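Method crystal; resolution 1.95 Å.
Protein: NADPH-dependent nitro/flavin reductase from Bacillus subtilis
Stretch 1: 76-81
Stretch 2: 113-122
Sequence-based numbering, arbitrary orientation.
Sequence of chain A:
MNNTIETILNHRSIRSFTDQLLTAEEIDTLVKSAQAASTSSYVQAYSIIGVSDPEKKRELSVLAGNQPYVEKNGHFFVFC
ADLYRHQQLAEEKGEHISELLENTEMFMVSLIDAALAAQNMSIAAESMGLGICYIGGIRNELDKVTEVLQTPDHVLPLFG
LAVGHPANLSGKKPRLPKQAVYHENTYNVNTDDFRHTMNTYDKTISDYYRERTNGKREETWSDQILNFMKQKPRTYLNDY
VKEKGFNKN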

ATOM      1  N   PHE A  76      15.452  -8.869   7.602  1.00 15.82           N
ATOM      2  CA  PHE A  76      14.454  -9.158   6.575  1.00 14.32           C
ATOM      3  C   PHE A  76      13.060  -9.144   7.199  1.00 18.40           C
ATOM      4  O   PHE A  76      12.777  -9.951   8.088  1.00 19.67           O
ATOM      5  CB  PHE A  76      14.740 -10.476   5.836  1.00 15.34           C
ATOM      6  CG  PHE A  76      13.856 -10.715   4.631  1.00 15.63           C
ATOM      7  CD1 PHE A  76      13.908  -9.865   3.526  1.00 17.00           C
ATOM      8  CD2 PHE A  76      12.974 -11.797   4.592  1.00 15.25           C
ATOM      9  CE1 PHE A  76      13.074 -10.087   2.423  1.00 16.68           C
ATOM     10  CE2 PHE A  76      12.160 -12.019   3.488  1.00 16.88           C
ATOM     11  CZ  PHE A  76      12.225 -11.172   2.409  1.00 14.48           C
ATOM     12  N   PHE A  77      12.219  -8.204   6.765  1.00 12.49           N
ATOM     13  CA  PHE A  77      10.853  -8.065   7.263  1.00 13.12           C
ATOM     14  C   PHE A  77       9.869  -8.691   6.284  1.00 16.98           C
ATOM     15  O   PHE A  77      10.009  -8.504   5.080  1.00 17.26           O
ATOM     16  CB  PHE A  77      10.486  -6.583   7.465  1.00 14.33           C
ATOM     17  CG  PHE A  77      11.330  -5.814   8.461  1.00 15.61           C
ATOM     18  CD1 PHE A  77      10.923  -5.682   9.788  1.00 17.84           C
ATOM     19  CD2 PHE A  77      12.486  -5.147   8.054  1.00 16.49           C
ATOM     20  CE1 PHE A  77      11.666  -4.913  10.694  1.00 18.08           C
ATOM     21  CE2 PHE A  77      13.251  -4.409   8.973  1.00 17.77           C
ATOM     22  CZ  PHE A  77      12.828  -4.291  10.282  1.00 16.65           C
ATOM     23  N   VAL A  78       8.857  -9.408   6.794  1.00 11.86           N
ATOM     24  CA  VAL A  78       7.811  -9.951   5.921  1.00 11.11           C
ATOM     25  C   VAL A  78       6.501  -9.276   6.308  1.00 13.49           C
ATOM     26  O   VAL A  78       6.053  -9.409   7.457  1.00 11.02           O
ATOM     27  CB  VAL A  78       7.702 -11.507   5.868  1.00 13.81           C
ATOM     28  CG1 VAL A  78       6.542 -11.942   4.958  1.00 11.95           C
ATOM     29  CG2 VAL A  78       9.017 -12.127   5.395  1.00 13.67           C
ATOM     30  N   PHE A  79       5.891  -8.550   5.349  1.00 10.16           N
ATOM     31  CA  PHE A  79       4.621  -7.867   5.583  1.00  9.92           C
ATOM     32  C   PHE A  79       3.491  -8.789   5.236  1.00 13.98           C
ATOM     33  O   PHE A  79       3.467  -9.342   4.133  1.00 12.50           O
ATOM     34  CB  PHE A  79       4.523  -6.532   4.798  1.00 11.18           C
ATOM     35  CG  PHE A  79       5.307  -5.441   5.482  1.00 12.56           C
ATOM     36  CD1 PHE A  79       4.667  -4.504   6.287  1.00 13.88           C
ATOM     37  CD2 PHE A  79       6.696  -5.383   5.370  1.00 13.97           C
ATOM     38  CE1 PHE A  79       5.400  -3.520   6.962  1.00 13.54           C
ATOM     39  CE2 PHE A  79       7.426  -4.386   6.024  1.00 15.60           C
ATOM     40  CZ  PHE A  79       6.772  -3.464   6.823  1.00 12.94           C
ATOM     41  N   CYS A  80       2.543  -8.940   6.171  1.00 10.73           N
ATOM     42  CA  CYS A  80       1.376  -9.817   5.974  1.00 11.29           C
ATOM     43  C   CYS A  80       0.091  -9.068   6.106  1.00 12.77           C
ATOM     44  O   CYS A  80      -0.036  -8.264   7.027  1.00 12.68           O
ATOM     45  CB  CYS A  80       1.376 -10.970   6.980  1.00 12.27           C
ATOM     46  SG  CYS A  80       2.903 -11.922   7.054  1.00 16.25           S
ATOM     47  N   ALA A  81      -0.923  -9.457   5.295  1.00  9.17           N
ATOM     48  CA  ALA A  81      -2.304  -9.030   5.498  1.00  9.43           C
ATOM     49  C   ALA A  81      -2.699  -9.875   6.712  1.00 13.40           C
ATOM     50  O   ALA A  81      -2.343 -11.062   6.773  1.00 13.70           O
ATOM     51  CB  ALA A  81      -3.157  -9.388   4.281  1.00  9.65           C
ATOM     52  N   ASP A 113      -3.618  -1.557   4.040  1.00  9.66           N
ATOM     53  CA  ASP A 113      -3.067  -1.271   5.376  1.00  9.03           C
ATOM     54  C   ASP A 113      -1.601  -1.715   5.476  1.00 11.75           C
ATOM     55  O   ASP A 113      -0.768  -0.953   5.946  1.00 11.92           O
ATOM     56  CB  ASP A 113      -3.901  -1.963   6.466  1.00 10.92           C
ATOM     57  CG  ASP A 113      -4.902  -1.066   7.188  1.00 17.79           C
ATOM     58  OD1 ASP A 113      -5.325  -0.037   6.600  1.00 17.69           O
ATOM     59  OD2 ASP A 113      -5.267  -1.395   8.335  1.00 18.07           O
ATOM     60  N   ALA A 114      -1.293  -2.950   5.048  1.00  9.89           N
ATOM     61  CA  ALA A 114       0.072  -3.493   5.084  1.00 10.66           C
ATOM     62  C   ALA A 114       1.015  -2.696   4.200  1.00 11.82           C
ATOM     63  O   ALA A 114       2.155  -2.451   4.598  1.00  9.33           O
ATOM     64  CB  ALA A 114       0.073  -4.960   4.651  1.00 11.88           C
ATOM     65  N   ALA A 115       0.556  -2.313   2.984  1.00  9.04           N
ATOM     66  CA  ALA A 115       1.405  -1.545   2.049  1.00 10.24           C
ATOM     67  C   ALA A 115       1.721  -0.139   2.597  1.00 13.59           C
ATOM     68  O   ALA A 115       2.874   0.289   2.507  1.00 13.69           O
ATOM     69  CB  ALA A 115       0.741  -1.447   0.681  1.00 10.46           C
ATOM     70  N   LEU A 116       0.730   0.558   3.199  1.00  8.99           N
ATOM     71  CA  LEU A 116       1.008   1.897   3.770  1.00  9.26           C
ATOM     72  C   LEU A 116       2.039   1.783   4.888  1.00 13.14           C
ATOM     73  O   LEU A 116       2.960   2.601   4.954  1.00 12.07           O
ATOM     74  CB  LEU A 116      -0.268   2.588   4.308  1.00  9.30           C
ATOM     75  CG  LEU A 116      -1.464   2.758   3.368  1.00 14.37           C
ATOM     76  CD1 LEU A 116      -2.606   3.495   4.074  1.00 14.17           C
ATOM     77  CD2 LEU A 116      -1.104   3.440   2.077  1.00 12.96           C
ATOM     78  N   ALA A 117       1.906   0.738   5.738  1.00  9.47           N
ATOM     79  CA  ALA A 117       2.873   0.500   6.824  1.00 10.20           C
ATOM     80  C   ALA A 117       4.288   0.236   6.240  1.00 13.26           C
ATOM     81  O   ALA A 117       5.277   0.787   6.745  1.00 11.74           O
ATOM     82  CB  ALA A 117       2.415  -0.693   7.664  1.00 10.47           C
ATOM     83  N   ALA A 118       4.383  -0.605   5.183  1.00  9.90           N
ATOM     84  CA  ALA A 118       5.667  -0.929   4.557  1.00  9.91           C
ATOM     85  C   ALA A 118       6.345   0.289   3.973  1.00 12.18           C
ATOM     86  O   ALA A 118       7.570   0.410   4.075  1.00 11.09           O
ATOM     87  CB  ALA A 118       5.492  -2.001   3.487  1.00 10.06           C
ATOM     88  N   GLN A 119       5.565   1.163   3.319  1.00 10.18           N
ATOM     89  CA  GLN A 119       6.149   2.363   2.723  1.00  9.76           C
ATOM     90  C   GLN A 119       6.632   3.369   3.770  1.00 13.50           C
ATOM     91  O   GLN A 119       7.656   4.017   3.547  1.00 12.87           O
ATOM     92  CB  GLN A 119       5.274   2.969   1.617  1.00  9.75           C
ATOM     93  CG  GLN A 119       5.995   4.057   0.799  1.00 13.41           C
ATOM     94  CD  GLN A 119       7.346   3.707   0.184  1.00 15.92           C
ATOM     95  OE1 GLN A 119       8.222   4.574   0.035  1.00 16.99           O
ATOM     96  NE2 GLN A 119       7.587   2.460  -0.169  1.00  9.00           N
ATOM     97  N   ASN A 120       5.947   3.443   4.923  1.00 11.80           N
ATOM     98  CA  ASN A 120       6.409   4.261   6.053  1.00 12.30           C
ATOM     99  C   ASN A 120       7.746   3.705   6.551  1.00 16.06           C
ATOM    100  O   ASN A 120       8.684   4.475   6.798  1.00 17.39           O
ATOM    101  CB  ASN A 120       5.397   4.238   7.192  1.00 11.17           C
ATOM    102  CG  ASN A 120       4.603   5.514   7.326  1.00 15.84           C
ATOM    103  OD1 ASN A 120       3.830   5.691   8.262  1.00 17.55           O
ATOM    104  ND2 ASN A 120       4.768   6.420   6.395  1.00  7.74           N
HETATM  105  N   MSE A 121       7.843   2.362   6.681  1.00 11.91           N
HETATM  106  CA  MSE A 121       9.104   1.725   7.089  1.00 11.33           C
HETATM  107  C   MSE A 121      10.218   2.042   6.083  1.00 15.84           C
HETATM  108  O   MSE A 121      11.346   2.335   6.488  1.00 16.55           O
HETATM  109  CB  MSE A 121       8.953   0.186   7.242  1.00 12.97           C
HETATM  110  CG  MSE A 121      10.265  -0.468   7.702  1.00 18.35           C
HETATM  111 SE   MSE A 121      10.206  -2.360   8.028  1.00 26.92          SE
HETATM  112  CE  MSE A 121       9.126  -2.382   9.714  1.00 21.50           C
ATOM    113  N   SER A 122       9.897   1.981   4.769  1.00 10.20           N
ATOM    114  CA  SER A 122      10.882   2.222   3.720  1.00 10.19           C
ATOM    115  C   SER A 122      11.435   3.654   3.807  1.00 14.51           C
ATOM    116  O   SER A 122      12.658   3.840   3.776  1.00 14.09           O
ATOM    117  CB  SER A 122      10.281   1.949   2.337  1.00 11.69           C
ATOM    118  OG  SER A 122       9.945   0.570   2.217  1.00 14.77           O
TER

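The selenium atom of Met 121, a selenomethionine in this crystal, touches two aromatic rings in two different ways. It sits almost squarely over the face of Phe 77, with SE 3.5 Å from the ring centroid and only 9° off the ring normal, while the ring of Phe 79 presents its edge to the same atom: SE lies 5.0 Å from that centroid, 83° off the normal, and 3.8 Å from Phe 79 CZ. A large, polarizable atom suits such a position, because it can pack against the pi cloud of one ring and the hydrogen-bearing rim of another. The side chain reaches the rings in an extended form, with chi1 and chi2 both t; chi3 then turns to m, and the terminal methyl remains over Phe 77, CE lying 4.0 Å from the ring centroid in a CH-pi contact.

Phe 79 has the largest share of the contact surface. Its CA-to-CB bond points toward the helix, and with chi1 in the m well the ring comes to lie against a run of small residues. Ala 118 fits beneath one face: its CB is 3.7 Å from the ring centroid and just 6° off the normal, a nearly ideal CH-pi arrangement, while Phe 79 CE1 approaches Ala 118 CA to 3.5 Å. Here the short side chain of alanine lets the ring come close to the helix backbone itself. Ala 117 adds an apolar contact, CB to Phe 79 CE1 at 4.2 Å. One turn before Ala 118, Ala 114 brings its carbonyl O to 3.7 Å from Phe 79 CD1; that oxygen also accepts the helical hydrogen bond from Ala 118 N at 3.0 Å. The methyl of Ala 114 meets the strand backbone instead, its CB lying 4.1 Å from Cys 80 O.

The alternation of the strand explains which residues take part. Phe 77 and Phe 79 point toward the helix, whereas Phe 76 and Val 78 have side chains out of its reach and Cys 80 points away. On the helix, Ala 114, Ala 117, Ala 118 and Met 121 recur at intervals of three and four, which gathers them on one side.

Strand and helix run nearly antiparallel, at 155°, with their axes 8.1 Å apart at closest approach. No hydrogen bond crosses between them. The contact instead rests on apolar packing, in keeping with its buried setting: aromatic rings fill the space, alanines permit close approach, and one long, flexible side chain engages both rings.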